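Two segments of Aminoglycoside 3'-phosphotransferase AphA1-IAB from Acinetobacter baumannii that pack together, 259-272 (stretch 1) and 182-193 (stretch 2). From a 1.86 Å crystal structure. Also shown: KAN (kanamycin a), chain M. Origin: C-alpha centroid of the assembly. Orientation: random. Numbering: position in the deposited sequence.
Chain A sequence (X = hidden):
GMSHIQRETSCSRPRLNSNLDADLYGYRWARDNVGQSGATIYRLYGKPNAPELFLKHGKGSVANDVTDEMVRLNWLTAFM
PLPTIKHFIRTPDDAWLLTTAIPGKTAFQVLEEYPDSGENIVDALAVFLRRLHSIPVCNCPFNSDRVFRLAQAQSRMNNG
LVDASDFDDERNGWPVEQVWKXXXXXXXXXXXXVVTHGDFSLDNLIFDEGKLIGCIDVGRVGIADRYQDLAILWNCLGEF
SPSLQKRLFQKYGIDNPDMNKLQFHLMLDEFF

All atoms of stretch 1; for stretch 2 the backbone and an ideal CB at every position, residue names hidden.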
HETATM    1  N   MSE A 259       3.622  20.031   7.643  1.00 42.37           N
HETATM    2  CA  MSE A 259       2.653  20.218   6.572  1.00 38.75           C
HETATM    3  C   MSE A 259       3.302  20.145   5.180  1.00 35.22           C
HETATM    4  O   MSE A 259       2.691  19.655   4.231  1.00 40.63           O
HETATM    5  CB  MSE A 259       1.906  21.539   6.754  1.00 45.29           C
HETATM    6  CG  MSE A 259       1.111  21.628   8.056  1.00 46.34           C
HETATM    7 SE   MSE A 259       0.012  20.057   8.334  0.62 53.75          SE
HETATM    8  CE  MSE A 259      -1.255  20.294   6.879  1.00 42.74           C
ATOM      9  N   ASN A 260       4.538  20.628   5.066  1.00 36.97           N
ATOM     10  CA  ASN A 260       5.265  20.554   3.803  1.00 46.04           C
ATOM     11  C   ASN A 260       5.519  19.116   3.365  1.00 56.50           C
ATOM     12  O   ASN A 260       5.342  18.774   2.193  1.00 36.71           O
ATOM     13  CB  ASN A 260       6.583  21.320   3.885  1.00 53.86           C
ATOM     14  CG  ASN A 260       7.343  21.312   2.573  1.00 43.93           C
ATOM     15  OD1 ASN A 260       6.963  21.996   1.621  1.00 52.79           O
ATOM     16  ND2 ASN A 260       8.424  20.539   2.516  1.00 50.38           N
ATOM     17  N   LYS A 261       5.933  18.267   4.302  1.00 37.20           N
ATOM     18  CA  LYS A 261       6.185  16.876   3.962  1.00 35.29           C
ATOM     19  C   LYS A 261       4.878  16.144   3.715  1.00 38.11           C
ATOM     20  O   LYS A 261       4.797  15.266   2.861  1.00 33.13           O
ATOM     21  CB  LYS A 261       7.005  16.162   5.051  1.00 34.72           C
ATOM     22  CG  LYS A 261       8.454  16.623   5.120  1.00 39.29           C
ATOM     23  CD  LYS A 261       9.384  15.494   5.582  1.00 41.83           C
ATOM     24  CE  LYS A 261       9.296  15.216   7.048  1.00 60.22           C
ATOM     25  NZ  LYS A 261      10.458  14.386   7.463  1.00 54.87           N
ATOM     26  N   LEU A 262       3.842  16.525   4.453  1.00 36.92           N
ATOM     27  CA  LEU A 262       2.532  15.930   4.235  1.00 27.70           C
ATOM     28  C   LEU A 262       2.065  16.228   2.797  1.00 33.31           C
ATOM     29  O   LEU A 262       1.692  15.321   2.035  1.00 33.94           O
ATOM     30  CB  LEU A 262       1.535  16.511   5.248  1.00 34.36           C
ATOM     31  CG  LEU A 262       0.103  15.974   5.267  1.00 43.41           C
ATOM     32  CD1 LEU A 262       0.102  14.479   5.389  1.00 35.20           C
ATOM     33  CD2 LEU A 262      -0.684  16.603   6.424  1.00 51.61           C
ATOM     34  N   GLN A 263       2.117  17.498   2.432  1.00 36.38           N
ATOM     35  CA  GLN A 263       1.632  17.942   1.129  1.00 30.40           C
ATOM     36  C   GLN A 263       2.460  17.314   0.018  1.00 33.76           C
ATOM     37  O   GLN A 263       1.915  16.827  -0.984  1.00 36.82           O
ATOM     38  CB  GLN A 263       1.705  19.464   1.042  1.00 39.72           C
ATOM     39  CG  GLN A 263       1.307  20.022  -0.305  1.00 53.41           C
ATOM     40  CD  GLN A 263      -0.193  20.167  -0.462  1.00 83.35           C
ATOM     41  OE1 GLN A 263      -0.973  19.409   0.120  1.00 61.67           O
ATOM     42  NE2 GLN A 263      -0.607  21.158  -1.248  1.00 90.27           N
ATOM     43  N   PHE A 264       3.778  17.308   0.190  1.00 29.39           N
ATOM     44  CA  PHE A 264       4.618  16.657  -0.803  1.00 29.71           C
ATOM     45  C   PHE A 264       4.200  15.214  -1.091  1.00 38.32           C
ATOM     46  O   PHE A 264       4.060  14.823  -2.249  1.00 30.32           O
ATOM     47  CB  PHE A 264       6.117  16.719  -0.473  1.00 32.58           C
ATOM     48  CG  PHE A 264       6.951  15.913  -1.432  1.00 29.13           C
ATOM     49  CD1 PHE A 264       7.324  16.453  -2.655  1.00 35.03           C
ATOM     50  CD2 PHE A 264       7.295  14.592  -1.140  1.00 33.36           C
ATOM     51  CE1 PHE A 264       8.077  15.709  -3.560  1.00 30.37           C
ATOM     52  CE2 PHE A 264       8.030  13.838  -2.050  1.00 38.45           C
ATOM     53  CZ  PHE A 264       8.419  14.404  -3.260  1.00 34.47           C
ATOM     54  N   HIS A 265       3.997  14.416  -0.051  1.00 32.36           N
ATOM     55  CA  HIS A 265       3.703  13.011  -0.258  1.00 26.93           C
ATOM     56  C   HIS A 265       2.306  12.753  -0.808  1.00 29.44           C
ATOM     57  O   HIS A 265       2.099  11.801  -1.566  1.00 33.46           O
ATOM     58  CB  HIS A 265       3.985  12.190   1.012  1.00 32.95           C
ATOM     59  CG  HIS A 265       5.447  12.036   1.301  1.00 29.97           C
ATOM     60  ND1 HIS A 265       6.151  12.933   2.081  1.00 28.95           N
ATOM     61  CD2 HIS A 265       6.352  11.131   0.858  1.00 36.49           C
ATOM     62  CE1 HIS A 265       7.419  12.563   2.134  1.00 38.03           C
ATOM     63  NE2 HIS A 265       7.568  11.473   1.400  1.00 35.97           N
ATOM     64  N   LEU A 266       1.358  13.613  -0.443  1.00 33.41           N
ATOM     65  CA  LEU A 266       0.014  13.574  -1.024  1.00 28.12           C
ATOM     66  C   LEU A 266       0.094  13.857  -2.523  1.00 32.53           C
ATOM     67  O   LEU A 266      -0.540  13.189  -3.341  1.00 33.53           O
ATOM     68  CB  LEU A 266      -0.868  14.630  -0.370  1.00 26.46           C
ATOM     69  CG  LEU A 266      -1.254  14.329   1.078  1.00 41.90           C
ATOM     70  CD1 LEU A 266      -1.959  15.522   1.704  1.00 41.87           C
ATOM     71  CD2 LEU A 266      -2.135  13.104   1.097  1.00 45.19           C
HETATM   72  N   MSE A 267       0.869  14.866  -2.879  1.00 29.81           N
HETATM   73  CA  MSE A 267       0.992  15.212  -4.283  1.00 31.21           C
HETATM   74  C   MSE A 267       1.705  14.094  -5.052  1.00 31.35           C
HETATM   75  O   MSE A 267       1.322  13.750  -6.171  1.00 32.19           O
HETATM   76  CB  MSE A 267       1.689  16.562  -4.441  1.00 30.69           C
HETATM   77  CG  MSE A 267       0.858  17.737  -3.920  1.00 30.86           C
HETATM   78 SE   MSE A 267       1.718  19.425  -4.223  0.64 37.74          SE
HETATM   79  CE  MSE A 267       1.075  19.732  -6.018  1.00 36.75           C
ATOM     80  N   LEU A 268       2.708  13.485  -4.438  1.00 30.75           N
ATOM     81  CA  LEU A 268       3.437  12.414  -5.129  1.00 28.82           C
ATOM     82  C   LEU A 268       2.528  11.228  -5.412  1.00 35.09           C
ATOM     83  O   LEU A 268       2.607  10.606  -6.476  1.00 29.94           O
ATOM     84  CB  LEU A 268       4.661  11.980  -4.321  1.00 26.90           C
ATOM     85  CG  LEU A 268       5.595  10.916  -4.915  1.00 32.09           C
ATOM     86  CD1 LEU A 268       6.241  11.418  -6.202  1.00 33.18           C
ATOM     87  CD2 LEU A 268       6.663  10.558  -3.892  1.00 32.23           C
ATOM     88  N   ASP A 269       1.628  10.937  -4.483  1.00 27.58           N
ATOM     89  CA  ASP A 269       0.740   9.789  -4.663  1.00 30.97           C
ATOM     90  C   ASP A 269      -0.277   9.991  -5.787  1.00 30.27           C
ATOM     91  O   ASP A 269      -0.846   9.009  -6.277  1.00 30.51           O
ATOM     92  CB  ASP A 269       0.048   9.376  -3.346  1.00 32.05           C
ATOM     93  CG  ASP A 269      -0.446   7.925  -3.366  1.00 39.53           C
ATOM     94  OD1 ASP A 269       0.318   7.031  -3.770  1.00 33.06           O
ATOM     95  OD2 ASP A 269      -1.603   7.663  -2.968  1.00 33.52           O
ATOM     96  N   GLU A 270      -0.490  11.237  -6.210  1.00 29.41           N
ATOM     97  CA  GLU A 270      -1.373  11.516  -7.364  1.00 28.97           C
ATOM     98  C   GLU A 270      -0.889  10.810  -8.629  1.00 31.92           C
ATOM     99  O   GLU A 270      -1.671  10.510  -9.545  1.00 32.68           O
ATOM    100  CB  GLU A 270      -1.491  13.019  -7.641  1.00 32.93           C
ATOM    101  CG  GLU A 270      -2.048  13.877  -6.498  1.00 40.87           C
ATOM    102  CD  GLU A 270      -3.530  13.639  -6.210  1.00 38.43           C
ATOM    103  OE1 GLU A 270      -4.000  12.486  -6.311  1.00 35.17           O
ATOM    104  OE2 GLU A 270      -4.230  14.618  -5.858  1.00 38.82           O
ATOM    105  N   PHE A 271       0.406  10.539  -8.671  1.00 29.70           N
ATOM    106  CA  PHE A 271       1.042   9.989  -9.877  1.00 27.48           C
ATOM    107  C   PHE A 271       0.979   8.464 -10.001  1.00 32.02           C
ATOM    108  O   PHE A 271       1.371   7.896 -11.041  1.00 33.80           O
ATOM    109  CB  PHE A 271       2.505  10.470  -9.946  1.00 31.61           C
ATOM    110  CG  PHE A 271       2.632  11.942 -10.224  1.00 31.64           C
ATOM    111  CD1 PHE A 271       2.607  12.870  -9.179  1.00 32.80           C
ATOM    112  CD2 PHE A 271       2.727  12.407 -11.530  1.00 32.94           C
ATOM    113  CE1 PHE A 271       2.695  14.229  -9.436  1.00 35.50           C
ATOM    114  CE2 PHE A 271       2.819  13.766 -11.801  1.00 35.73           C
ATOM    115  CZ  PHE A 271       2.806  14.685 -10.751  1.00 32.66           C
ATOM    116  N   PHE A 272       0.478   7.803  -8.961  1.00 31.29           N
ATOM    117  CA  PHE A 272       0.540   6.350  -8.879  1.00 34.76           C
ATOM    118  C   PHE A 272      -0.835   5.698  -8.832  1.00 44.67           C
ATOM    119  O   PHE A 272      -0.943   4.470  -8.811  1.00 60.54           O
ATOM    120  CB  PHE A 272       1.427   5.925  -7.701  1.00 31.46           C
ATOM    121  CG  PHE A 272       2.859   6.349  -7.881  1.00 32.88           C
ATOM    122  CD1 PHE A 272       3.746   5.553  -8.610  1.00 34.68           C
ATOM    123  CD2 PHE A 272       3.306   7.564  -7.394  1.00 27.23           C
ATOM    124  CE1 PHE A 272       5.059   5.945  -8.803  1.00 36.11           C
ATOM    125  CE2 PHE A 272       4.630   7.975  -7.594  1.00 28.43           C
ATOM    126  CZ  PHE A 272       5.508   7.155  -8.297  1.00 36.99           C
ATOM    127  OXT PHE A 272      -1.850   6.395  -8.844  1.00 52.53           O
ATOM    128  N   UNK A 182       3.849  22.199  -9.464  1.00 39.69           N
ATOM    129  CA  UNK A 182       3.570  22.716  -8.129  1.00 55.68           C
ATOM    130  C   UNK A 182       4.281  21.890  -7.075  1.00 40.78           C
ATOM    131  O   UNK A 182       4.757  22.411  -6.079  1.00 44.39           O
ATOM    132  CB  UNK A 182       2.064  22.732  -7.860  1.00 55.68           C
ATOM    133  N   UNK A 183       4.338  20.591  -7.310  1.00 37.22           N
ATOM    134  CA  UNK A 183       4.977  19.688  -6.376  1.00 35.89           C
ATOM    135  C   UNK A 183       6.450  20.053  -6.184  1.00 37.71           C
ATOM    136  O   UNK A 183       6.979  19.936  -5.086  1.00 37.33           O
ATOM    137  CB  UNK A 183       4.843  18.243  -6.862  1.00 35.89           C
ATOM    138  N   UNK A 184       7.116  20.504  -7.244  1.00 39.62           N
ATOM    139  CA  UNK A 184       8.548  20.787  -7.130  1.00 45.45           C
ATOM    140  C   UNK A 184       8.871  22.058  -6.338  1.00 49.26           C
ATOM    141  O   UNK A 184       9.990  22.233  -5.863  1.00 56.95           O
ATOM    142  CB  UNK A 184       9.153  20.902  -8.530  1.00 45.45           C
ATOM    143  N   UNK A 185       7.870  22.913  -6.155  1.00 46.14           N
ATOM    144  CA  UNK A 185       8.029  24.108  -5.327  1.00 47.71           C
ATOM    145  C   UNK A 185       8.174  23.844  -3.816  1.00 67.60           C
ATOM    146  O   UNK A 185       8.647  24.708  -3.080  1.00 50.14           O
ATOM    147  CB  UNK A 185       6.827  25.026  -5.555  1.00 47.71           C
ATOM    148  N   UNK A 186       7.794  22.652  -3.365  1.00 45.34           N
ATOM    149  CA  UNK A 186       7.942  22.269  -1.960  1.00 45.51           C
ATOM    150  C   UNK A 186       9.358  21.787  -1.607  1.00 79.26           C
ATOM    151  O   UNK A 186       9.789  21.876  -0.452  1.00 77.23           O
ATOM    152  CB  UNK A 186       6.932  21.170  -1.623  1.00 45.51           C
ATOM    153  N   UNK A 187      10.067  21.262  -2.605  1.00 79.72           N
ATOM    154  CA  UNK A 187      11.403  20.683  -2.416  1.00 50.33           C
ATOM    155  C   UNK A 187      12.477  21.766  -2.223  1.00 71.50           C
ATOM    156  O   UNK A 187      12.354  22.865  -2.767  1.00 87.37           O
ATOM    157  CB  UNK A 187      11.764  19.803  -3.615  1.00 50.33           C
ATOM    158  N   UNK A 188      13.550  21.450  -1.474  1.00 69.24           N
ATOM    159  CA  UNK A 188      13.841  20.143  -0.873  1.00 53.99           C
ATOM    160  C   UNK A 188      13.747  20.089   0.652  1.00 60.10           C
ATOM    161  O   UNK A 188      13.723  21.119   1.321  1.00 67.58           O
ATOM    162  CB  UNK A 188      15.247  19.707  -1.289  1.00 53.99           C
ATOM    163  N   UNK A 189      13.703  18.871   1.190  1.00 48.72           N
ATOM    164  CA  UNK A 189      13.776  18.652   2.632  1.00 45.14           C
ATOM    165  C   UNK A 189      14.669  17.450   2.946  1.00 44.80           C
ATOM    166  O   UNK A 189      14.880  16.590   2.095  1.00 47.29           O
ATOM    167  CB  UNK A 189      12.376  18.442   3.214  1.00 45.14           C
ATOM    168  N   UNK A 190      15.202  17.393   4.158  1.00 50.51           N
ATOM    169  CA  UNK A 190      16.005  16.237   4.552  1.00 73.09           C
ATOM    170  C   UNK A 190      15.087  15.105   4.980  1.00 43.53           C
ATOM    171  O   UNK A 190      14.247  15.281   5.859  1.00 40.87           O
ATOM    172  CB  UNK A 190      16.974  16.599   5.679  1.00 73.09           C
ATOM    173  N   UNK A 191      15.233  13.934   4.349  1.00 43.61           N
ATOM    174  CA  UNK A 191      14.344  12.820   4.684  1.00 52.47           C
ATOM    175  C   UNK A 191      14.597  12.291   6.089  1.00 44.07           C
ATOM    176  O   UNK A 191      15.720  12.317   6.582  1.00 43.10           O
ATOM    177  CB  UNK A 191      14.512  11.688   3.669  1.00 52.47           C
ATOM    178  N   UNK A 192      13.525  11.846   6.725  1.00 44.03           N
ATOM    179  CA  UNK A 192      13.571  11.153   8.001  1.00 36.31           C
ATOM    180  C   UNK A 192      13.251   9.711   7.604  1.00 35.69           C
ATOM    181  O   UNK A 192      12.083   9.307   7.583  1.00 33.94           O
ATOM    182  CB  UNK A 192      12.603  11.727   9.038  1.00 36.31           C
ATOM    183  N   UNK A 193      14.290   8.961   7.233  1.00 37.64           N
ATOM    184  CA  UNK A 193      14.111   7.693   6.513  1.00 32.06           C
ATOM    185  C   UNK A 193      13.807   6.522   7.427  1.00 34.25           C
ATOM    186  O   UNK A 193      14.477   6.324   8.434  1.00 31.51           O
ATOM    187  CB  UNK A 193      15.365   7.377   5.696  1.00 32.06           C
TER
HETATM  188  C1  KAN M 301      -5.578   4.502  -5.525  1.00 34.40           C
HETATM  189  C2  KAN M 301      -5.273   3.262  -4.715  1.00 36.31           C
HETATM  190  C3  KAN M 301      -3.870   2.738  -4.953  1.00 37.91           C
HETATM  191  C4  KAN M 301      -3.726   2.422  -6.441  1.00 36.81           C
HETATM  192  C5  KAN M 301      -3.960   3.700  -7.224  1.00 34.69           C
HETATM  193  C6  KAN M 301      -3.828   3.291  -8.690  1.00 37.83           C
HETATM  194  C7  KAN M 301      -5.344   9.705  -4.616  1.00 34.32           C
HETATM  195  C8  KAN M 301      -6.545   8.798  -4.531  1.00 37.15           C
HETATM  196  C9  KAN M 301      -6.038   7.367  -4.245  1.00 38.19           C
HETATM  197  C10 KAN M 301      -5.133   6.858  -5.389  1.00 32.28           C
HETATM  198  C11 KAN M 301      -3.905   7.800  -5.425  1.00 30.06           C
HETATM  199  C12 KAN M 301      -4.380   9.220  -5.712  1.00 31.94           C
HETATM  200  C13 KAN M 301      -8.784   9.009  -3.535  1.00 40.87           C
HETATM  201  C14 KAN M 301      -9.451  10.244  -2.927  1.00 42.47           C
HETATM  202  C15 KAN M 301      -9.130  10.475  -1.468  1.00 46.36           C
HETATM  203  C16 KAN M 301      -9.566   9.256  -0.684  1.00 47.50           C
HETATM  204  C17 KAN M 301      -8.792   8.070  -1.246  1.00 47.17           C
HETATM  205  C18 KAN M 301      -8.984   6.775  -0.424  1.00 53.85           C
HETATM  206  N1  KAN M 301      -4.031   4.464  -9.549  1.00 36.92           N
HETATM  207  N2  KAN M 301      -3.006   7.362  -6.508  1.00 26.71           N
HETATM  208  N3  KAN M 301      -5.882  11.049  -4.927  1.00 35.48           N
HETATM  209  N4  KAN M 301      -9.866  11.643  -0.969  1.00 47.23           N
HETATM  210  O5  KAN M 301      -5.297   4.186  -6.935  1.00 35.63           O
HETATM  211  O6  KAN M 301      -5.446   3.572  -3.321  1.00 37.92           O
HETATM  212  O7  KAN M 301      -3.704   1.550  -4.166  1.00 42.26           O
HETATM  213  O8  KAN M 301      -2.399   1.958  -6.726  1.00 37.38           O
HETATM  214  O9  KAN M 301      -4.662   5.522  -5.114  1.00 32.63           O
HETATM  215  O10 KAN M 301      -7.142   6.473  -3.951  1.00 38.99           O
HETATM  216  O11 KAN M 301      -7.397   9.339  -3.491  1.00 37.14           O
HETATM  217  O12 KAN M 301      -9.093   7.891  -2.665  1.00 43.02           O
HETATM  218  O13 KAN M 301      -9.077  11.345  -3.762  1.00 42.83           O
HETATM  219  O14 KAN M 301      -9.217   9.456   0.680  1.00 48.96           O
HETATM  220  O15 KAN M 301      -8.071   5.755  -0.919  1.00 55.87           O

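At position 182 the backbone is helical and CA-to-CB points toward stretch 1, the ideal CB lying 3.7 Å from Met 267 CE. An aliphatic stem fits there, with a polar or apolar end. The residue is Glu 182, whose CB rests 3.6 Å from Met 267 CE.

Position 183 also points toward stretch 1, its ideal CB 4.1 Å from Met 267 CE, with Phe 264 and Phe 271 beyond. These surroundings are apolar and leave length to fill, so a long, flexible or large hydrophobic residue suits. Met 183, modelled as selenomethionine, extends with chi1 and chi2 both t. Met 183 CG meets Phe 264 CD1 at 3.8 Å, Met 183 SE lies 4.0 Å from Leu 268 CB, and Met 183 CE reaches Phe 271 CE1 at 3.5 Å.

Positions 184 and 185 have no stretch 1 atom within 5.5 Å of the ideal CB, so polar residues are acceptable. They are His 184 and Lys 185; Lys 185 NZ forms a salt bridge with Glu 182 OE1 at 2.7 Å.

At 186, CA-to-CB points toward stretch 1, the ideal CB 3.3 Å from Asn 260 OD1. A medium aliphatic side chain would suit. In Leu 186, CD1 packs 3.7 Å from Met 267 SE, near the plane of the Phe 264 ring.

Position 187 points sideways with an extended backbone; only a side chain with reach could touch stretch 1. Leu 187 does, CD2 lying 3.7 Å from Phe 264 CE1.

Position 188 points away, and the peptide before it is cis, which favours proline. It is Pro 188.

Position 189 points toward stretch 1, its ideal CB 4.7 Å from Lys 261 CG. An aromatic or long aliphatic residue could cover the lysine stem. Phe 189 takes Lys 261 CG over its ring face, 3.9 Å from the centroid and 13° off the normal, and directs its edge toward the face of Phe 264, with planes at 71°.

CA-to-CB points away at 190 and sideways at 191, and neither ideal CB has a stretch 1 atom within 5.5 Å, so many residues are tolerated: Ser 190 and Pro 191.

At 192 the ideal CB is 3.8 Å from Lys 261 NZ, favouring an acid or neutral acceptor. Asp 192 reaches the amine through water: OD2 to water 1 is 3.0 Å, and water 1 to Lys 261 NZ is 2.6 Å.

Position 193 is out of reach; it is Ser 193.

Stretch 2 (182-193) EMHKLLPFSPDS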
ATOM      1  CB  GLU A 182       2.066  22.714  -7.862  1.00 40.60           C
ATOM      2  CG  GLU A 182       1.316  23.734  -8.698  1.00 62.02           C
ATOM      3  CD  GLU A 182       1.519  25.140  -8.187  1.00 80.57           C
ATOM      4  OE1 GLU A 182       2.076  25.977  -8.930  1.00 86.75           O
ATOM      5  OE2 GLU A 182       1.120  25.400  -7.031  1.00 58.40           O
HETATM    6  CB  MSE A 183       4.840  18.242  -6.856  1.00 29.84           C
HETATM    7  CG  MSE A 183       5.423  17.227  -5.887  1.00 37.74           C
HETATM    8 SE   MSE A 183       5.072  15.381  -6.346  0.67 32.95          SE
HETATM    9  CE  MSE A 183       5.787  15.399  -8.171  1.00 34.36           C
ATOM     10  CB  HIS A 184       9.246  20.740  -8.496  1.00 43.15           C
ATOM     11  CG  HIS A 184       9.455  19.344  -8.994  1.00 48.83           C
ATOM     12  ND1 HIS A 184       8.430  18.583  -9.516  1.00 41.73           N
ATOM     13  CD2 HIS A 184      10.551  18.548  -8.991  1.00 39.97           C
ATOM     14  CE1 HIS A 184       8.890  17.384  -9.828  1.00 40.90           C
ATOM     15  NE2 HIS A 184      10.175  17.338  -9.524  1.00 38.76           N
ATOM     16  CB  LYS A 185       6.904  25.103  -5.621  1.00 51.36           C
ATOM     17  CG  LYS A 185       6.905  25.545  -7.073  1.00 56.52           C
ATOM     18  CD  LYS A 185       5.624  26.253  -7.467  1.00 76.87           C
ATOM     19  CE  LYS A 185       5.646  26.605  -8.950  1.00 74.64           C
ATOM     20  NZ  LYS A 185       4.399  27.294  -9.384  1.00 83.24           N
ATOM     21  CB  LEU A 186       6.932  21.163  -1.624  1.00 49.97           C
ATOM     22  CG  LEU A 186       5.489  21.369  -2.097  1.00 56.16           C
ATOM     23  CD1 LEU A 186       4.730  20.052  -2.083  1.00 61.56           C
ATOM     24  CD2 LEU A 186       4.764  22.405  -1.253  1.00 50.93           C
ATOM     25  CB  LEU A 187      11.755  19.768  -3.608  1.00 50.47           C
ATOM     26  CG  LEU A 187      10.947  18.466  -3.741  1.00 66.43           C
ATOM     27  CD1 LEU A 187      11.428  17.597  -4.912  1.00 46.72           C
ATOM     28  CD2 LEU A 187      10.975  17.671  -2.430  1.00 61.07           C
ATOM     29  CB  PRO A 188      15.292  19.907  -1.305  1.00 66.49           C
ATOM     30  CG  PRO A 188      15.898  21.296  -1.312  1.00 62.61           C
ATOM     31  CD  PRO A 188      14.758  22.294  -1.522  1.00 58.44           C
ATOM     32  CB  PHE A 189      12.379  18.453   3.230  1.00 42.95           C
ATOM     33  CG  PHE A 189      11.601  17.321   2.614  1.00 47.35           C
ATOM     34  CD1 PHE A 189      11.704  16.033   3.118  1.00 46.57           C
ATOM     35  CD2 PHE A 189      10.754  17.547   1.537  1.00 51.42           C
ATOM     36  CE1 PHE A 189      10.988  14.994   2.557  1.00 62.36           C
ATOM     37  CE2 PHE A 189      10.033  16.512   0.972  1.00 46.23           C
ATOM     38  CZ  PHE A 189      10.152  15.232   1.480  1.00 66.29           C
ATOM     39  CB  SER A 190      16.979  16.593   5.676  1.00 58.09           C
ATOM     40  OG  SER A 190      16.281  17.093   6.802  1.00 72.21           O
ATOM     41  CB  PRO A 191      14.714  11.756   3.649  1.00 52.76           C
ATOM     42  CG  PRO A 191      16.133  12.047   3.327  1.00 41.97           C
ATOM     43  CD  PRO A 191      16.246  13.550   3.351  1.00 45.89           C
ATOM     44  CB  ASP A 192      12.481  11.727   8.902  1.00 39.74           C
ATOM     45  CG  ASP A 192      12.487  11.138  10.282  1.00 64.66           C
ATOM     46  OD1 ASP A 192      13.275  10.202  10.532  1.00 50.31           O
ATOM     47  OD2 ASP A 192      11.685  11.610  11.114  1.00 55.73           O
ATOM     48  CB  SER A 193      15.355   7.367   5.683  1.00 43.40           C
ATOM     49  OG  SER A 193      15.648   8.404   4.765  1.00 39.88           O
TER
HETATM   50  O   HOH W   1       9.779  13.649   9.916  1.00 47.11           O
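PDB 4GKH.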